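PDB 2Q1S: putative nucleotide sugar epimerase/ dehydratase from Bordetella bronchiseptica, which binds NADH in a Rossmann fold and probably acts as a nucleotide-sugar epimerase or dehydratase in the biosynthesis of the lipopolysaccharide O-antigen. Local coordinates for residues Leu143-Tyr148 with Gly277-Val282; Pro236-Lys241 with Ala294-Lys299. All coordinates share one frame; numbering follows the deposited sequence.

Interaction 1 of 2, residues Leu143-Tyr148 with Gly277-Val282; sequences LKKVVY and GTPGGV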
# COMPACT_ATOMS: atom_id res chain seq x y z
N LEU A 143 5.27 1.06 -25.11
CA LEU A 143 6.16 0.86 -23.95
C LEU A 143 6.98 -0.38 -23.98
O LEU A 143 6.40 -1.47 -24.07
CB LEU A 143 5.35 0.74 -22.68
CG LEU A 143 4.91 2.03 -22.10
CD1 LEU A 143 4.01 1.72 -20.90
CD2 LEU A 143 6.10 2.89 -21.64
N LYS A 144 8.30 -0.26 -23.91
CA LYS A 144 9.18 -1.41 -23.75
C LYS A 144 9.43 -1.72 -22.27
O LYS A 144 9.58 -2.89 -21.95
CB LYS A 144 10.57 -1.21 -24.41
CG LYS A 144 10.74 -1.72 -25.84
CD LYS A 144 9.73 -1.08 -26.76
CE LYS A 144 10.28 0.16 -27.37
NZ LYS A 144 9.34 0.71 -28.43
N LYS A 145 9.63 -0.69 -21.46
CA LYS A 145 9.95 -0.89 -20.03
C LYS A 145 9.53 0.30 -19.24
O LYS A 145 9.59 1.43 -19.71
CB LYS A 145 11.45 -1.14 -19.82
CG LYS A 145 11.78 -2.34 -18.86
CD LYS A 145 11.31 -3.69 -19.39
CE LYS A 145 12.10 -4.12 -20.64
NZ LYS A 145 13.53 -4.38 -20.30
N VAL A 146 9.05 -0.02 -18.03
CA VAL A 146 8.73 0.97 -17.01
C VAL A 146 9.59 0.66 -15.79
O VAL A 146 9.42 -0.39 -15.19
CB VAL A 146 7.21 0.90 -16.59
CG1 VAL A 146 6.92 1.92 -15.52
CG2 VAL A 146 6.35 1.12 -17.86
N VAL A 147 10.51 1.56 -15.46
CA VAL A 147 11.44 1.31 -14.38
C VAL A 147 11.02 2.16 -13.18
O VAL A 147 10.92 3.38 -13.26
CB VAL A 147 12.90 1.67 -14.82
CG1 VAL A 147 13.87 1.34 -13.67
CG2 VAL A 147 13.29 0.81 -16.07
N TYR A 148 10.84 1.46 -12.05
CA TYR A 148 10.42 2.05 -10.78
C TYR A 148 11.59 2.01 -9.77
O TYR A 148 12.15 0.92 -9.54
CB TYR A 148 9.22 1.25 -10.26
CG TYR A 148 8.86 1.56 -8.79
CD1 TYR A 148 8.43 2.85 -8.42
CD2 TYR A 148 8.93 0.60 -7.82
CE1 TYR A 148 8.09 3.15 -7.13
CE2 TYR A 148 8.63 0.89 -6.50
CZ TYR A 148 8.17 2.16 -6.14
OH TYR A 148 7.85 2.46 -4.85
N GLY A 277 16.32 -5.24 -18.43
CA GLY A 277 15.68 -5.91 -17.28
C GLY A 277 14.45 -6.74 -17.67
O GLY A 277 13.66 -6.34 -18.53
N THR A 278 14.27 -7.85 -16.97
CA THR A 278 13.13 -8.74 -17.23
C THR A 278 11.82 -8.10 -16.73
O THR A 278 11.74 -7.70 -15.55
CB THR A 278 13.32 -10.03 -16.48
OG1 THR A 278 14.53 -10.63 -16.94
CG2 THR A 278 12.18 -11.02 -16.78
N PRO A 279 10.80 -7.98 -17.61
CA PRO A 279 9.49 -7.47 -17.16
C PRO A 279 8.98 -8.31 -15.98
O PRO A 279 9.04 -9.55 -15.98
CB PRO A 279 8.61 -7.64 -18.41
CG PRO A 279 9.60 -7.49 -19.54
CD PRO A 279 10.78 -8.29 -19.05
N GLY A 280 8.49 -7.58 -14.98
CA GLY A 280 8.04 -8.19 -13.74
C GLY A 280 9.15 -8.38 -12.72
O GLY A 280 8.88 -8.77 -11.59
N GLY A 281 10.39 -8.09 -13.12
CA GLY A 281 11.53 -8.41 -12.29
C GLY A 281 12.02 -7.29 -11.39
O GLY A 281 11.50 -6.18 -11.42
N VAL A 282 13.05 -7.64 -10.62
CA VAL A 282 13.65 -6.71 -9.63
C VAL A 282 15.17 -6.89 -9.60
O VAL A 282 15.66 -8.03 -9.63
CB VAL A 282 13.02 -6.82 -8.21
CG1 VAL A 282 13.06 -8.27 -7.65
CG2 VAL A 282 13.66 -5.85 -7.25

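Interaction 2 of 2, residues Pro236-Lys241 with Ala294-Lys299; sequences PTFIYK and ADLATK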
# COMPACT_ATOMS: atom_id res chain seq x y z
N PRO A 236 25.71 15.10 1.45
CA PRO A 236 25.67 16.54 1.15
C PRO A 236 25.73 17.44 2.40
O PRO A 236 26.25 18.57 2.33
CB PRO A 236 24.37 16.71 0.36
CG PRO A 236 23.51 15.57 0.82
CD PRO A 236 24.49 14.44 0.96
N THR A 237 25.23 16.93 3.52
CA THR A 237 25.34 17.66 4.79
C THR A 237 26.80 17.81 5.19
O THR A 237 27.25 18.92 5.48
CB THR A 237 24.55 16.97 5.91
OG1 THR A 237 23.16 17.09 5.61
CG2 THR A 237 24.78 17.66 7.24
N PHE A 238 27.52 16.69 5.19
CA PHE A 238 28.94 16.70 5.55
C PHE A 238 29.79 17.54 4.60
O PHE A 238 30.67 18.27 5.05
CB PHE A 238 29.51 15.28 5.62
CG PHE A 238 29.16 14.53 6.87
CD1 PHE A 238 28.30 15.06 7.84
CD2 PHE A 238 29.73 13.28 7.09
CE1 PHE A 238 28.00 14.34 8.99
CE2 PHE A 238 29.42 12.54 8.23
CZ PHE A 238 28.56 13.07 9.19
N ILE A 239 29.52 17.43 3.30
CA ILE A 239 30.27 18.20 2.29
C ILE A 239 30.06 19.69 2.50
O ILE A 239 31.01 20.50 2.50
CB ILE A 239 29.92 17.76 0.85
CG1 ILE A 239 30.49 16.36 0.59
CG2 ILE A 239 30.48 18.75 -0.18
CD1 ILE A 239 30.06 15.74 -0.74
N TYR A 240 28.80 20.06 2.70
CA TYR A 240 28.49 21.47 2.93
C TYR A 240 29.24 22.00 4.17
O TYR A 240 29.95 23.02 4.08
CB TYR A 240 26.98 21.69 3.08
CG TYR A 240 26.64 23.13 3.40
CD1 TYR A 240 26.62 24.11 2.40
CD2 TYR A 240 26.38 23.53 4.72
CE1 TYR A 240 26.35 25.45 2.71
CE2 TYR A 240 26.08 24.84 5.03
CZ TYR A 240 26.08 25.80 4.03
OH TYR A 240 25.80 27.11 4.35
N LYS A 241 29.11 21.29 5.30
CA LYS A 241 29.69 21.74 6.57
C LYS A 241 31.22 21.76 6.50
O LYS A 241 31.87 22.67 7.04
CB LYS A 241 29.19 20.89 7.74
CG LYS A 241 27.74 21.18 8.11
CD LYS A 241 27.18 20.25 9.17
CE LYS A 241 26.01 20.95 9.88
NZ LYS A 241 25.21 20.02 10.73
N ALA A 294 32.17 7.38 9.89
CA ALA A 294 33.46 7.95 10.32
C ALA A 294 34.44 8.10 9.14
O ALA A 294 35.10 9.14 9.04
CB ALA A 294 34.09 7.15 11.45
N ASP A 295 34.50 7.09 8.27
CA ASP A 295 35.41 7.11 7.11
C ASP A 295 34.92 8.07 6.04
O ASP A 295 35.71 8.78 5.43
CB ASP A 295 35.61 5.71 6.53
CG ASP A 295 36.49 4.84 7.41
OD1 ASP A 295 37.11 5.37 8.36
OD2 ASP A 295 36.56 3.62 7.16
N LEU A 296 33.60 8.08 5.83
CA LEU A 296 32.99 9.12 4.99
C LEU A 296 33.44 10.53 5.43
O LEU A 296 34.00 11.30 4.63
CB LEU A 296 31.45 8.99 4.99
CG LEU A 296 30.68 9.94 4.06
CD1 LEU A 296 30.67 9.38 2.64
CD2 LEU A 296 29.23 10.14 4.55
N ALA A 297 33.25 10.84 6.72
CA ALA A 297 33.65 12.14 7.27
C ALA A 297 35.15 12.38 7.13
O ALA A 297 35.57 13.49 6.78
CB ALA A 297 33.21 12.26 8.73
N THR A 298 35.95 11.35 7.41
CA THR A 298 37.40 11.45 7.31
C THR A 298 37.80 11.88 5.89
O THR A 298 38.54 12.85 5.72
CB THR A 298 38.08 10.12 7.73
OG1 THR A 298 37.91 9.94 9.14
CG2 THR A 298 39.56 10.16 7.38
N LYS A 299 37.24 11.18 4.89
CA LYS A 299 37.52 11.41 3.46
C LYS A 299 37.09 12.81 3.01
O LYS A 299 37.84 13.51 2.35
CB LYS A 299 36.80 10.36 2.61
CG LYS A 299 37.45 8.98 2.63
CD LYS A 299 36.42 7.90 2.32
CE LYS A 299 37.05 6.59 1.88
NZ LYS A 299 38.02 5.98 2.81

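Interaction 1 of 2, residues Leu143-Tyr148 with Gly277-Val282
The side chain of Lys145 crosses the CG corner of Pro279 and ends on the backbone of Gly277. Its NZ gives a hydrogen bond to Gly277 O, with 2.6 Å between the two atoms. The ammonium group sits in the plane of that carbonyl, on a lone pair, and the C=O...N angle is 138°. Lys145 NZ is also 3.5 Å from Gly277 N, but both are donors and no bond forms.

The chain of Lys145 is not extended. It is bent at chi2 (64°), chi3 and chi4, and these bends fold the chain so that NZ ends on Gly277 O. The bends also bring Lys145 CE to 3.4 Å from Gly277 O. Further back along the chain, Lys145 CD is 4.2 Å from Pro279 CG. The two side chains cross there at about a right angle, in a light apolar contact.

NZ has a second acceptor, Ala274 O. Together Ala274 and Gly277 offer backbone oxygens from the C-terminal end of helix 263-276, where Gly277 is the first residue to leave helical angles. A lysine at this end would probably be favoured by the helix dipole. The ammonium group, probably charged, is held by two main-chain carbonyls, Gly277 O and Ala274 O. Beyond Gly277, a type II turn runs from Thr278 to Gly281, closed by Gly281 N to Thr278 O at 2.8 Å. Gly280, with a positive phi, suits the third position of this turn.

The contact belongs to the Rossmann-type domain. Strand 145-151 lies between the parallel strands 102-105 and 203-212, and strand 281-284 pairs with 203-212. Lys145 also packs on Tyr102 and Val204, so it reaches from the sheet to the exit of helix 263-276, while Val146 faces helix 128-137.

Interaction 2 of 2, residues Pro236-Lys241 with Ala294-Lys299
Phe238 and Ala297 meet where helices 234-243 and 293-304 come together. Ala297 CB is 3.8 Å from Phe238 CE2 and 4.0 Å from Phe238 CD2. The methyl approaches the CD2-CE2 bond obliquely, from one side of the ring plane. Leu296 comes to the opposite side of the ring with one branch; its CD2 is 4.1 Å from Phe238 CD2. The ring is thus flanked by the two residues, both approaching obliquely.

The torsions explain the meeting. In Phe238, CG is anti to the carbonyl carbon (chi1 -78°), which carries the ring out toward the other helix. In Leu296, CG is anti to the backbone N (chi1 -175°), and this brings the CD2 methyl to the ring. The contact is apolar throughout, with no hydrogen bond between the segments.

This is helix-helix packing on the side of the protein away from the Rossmann sheet. The ring of Phe238 also touches Ile293 and Ile300 of helix 293-304. It lies close to Pro249, a residue that binds UDP in another structure of this protein.

Within helix 293-304, Thr298 OG1 turns back to Ala294 O at 2.9 Å. That oxygen also accepts a hydrogen bond from Thr298 N, and the two donors arrive from opposite faces of the carbonyl plane. Thr298 OG1 lies 37° out of this plane.

Overall arrangement
Both contacts are largely buried, but they hold different elements. Interaction 1 lies by the Rossmann-type sheet and is mainly polar: a charged group ends on main-chain oxygens, with a proline at its more exposed margin. Interaction 2 joins two helices and is purely apolar, and all its touching residues are buried. The two lie on opposite sides of the chain's centre, with centres 35 Å apart and nearest atoms about 21 Å apart. Their segments alternate along the sequence, so the chain passes back and forth between the two regions. Interaction 1 is part of the nucleotide-binding domain, whereas interaction 2 lies close to Pro249, which binds UDP in a structure of this protein.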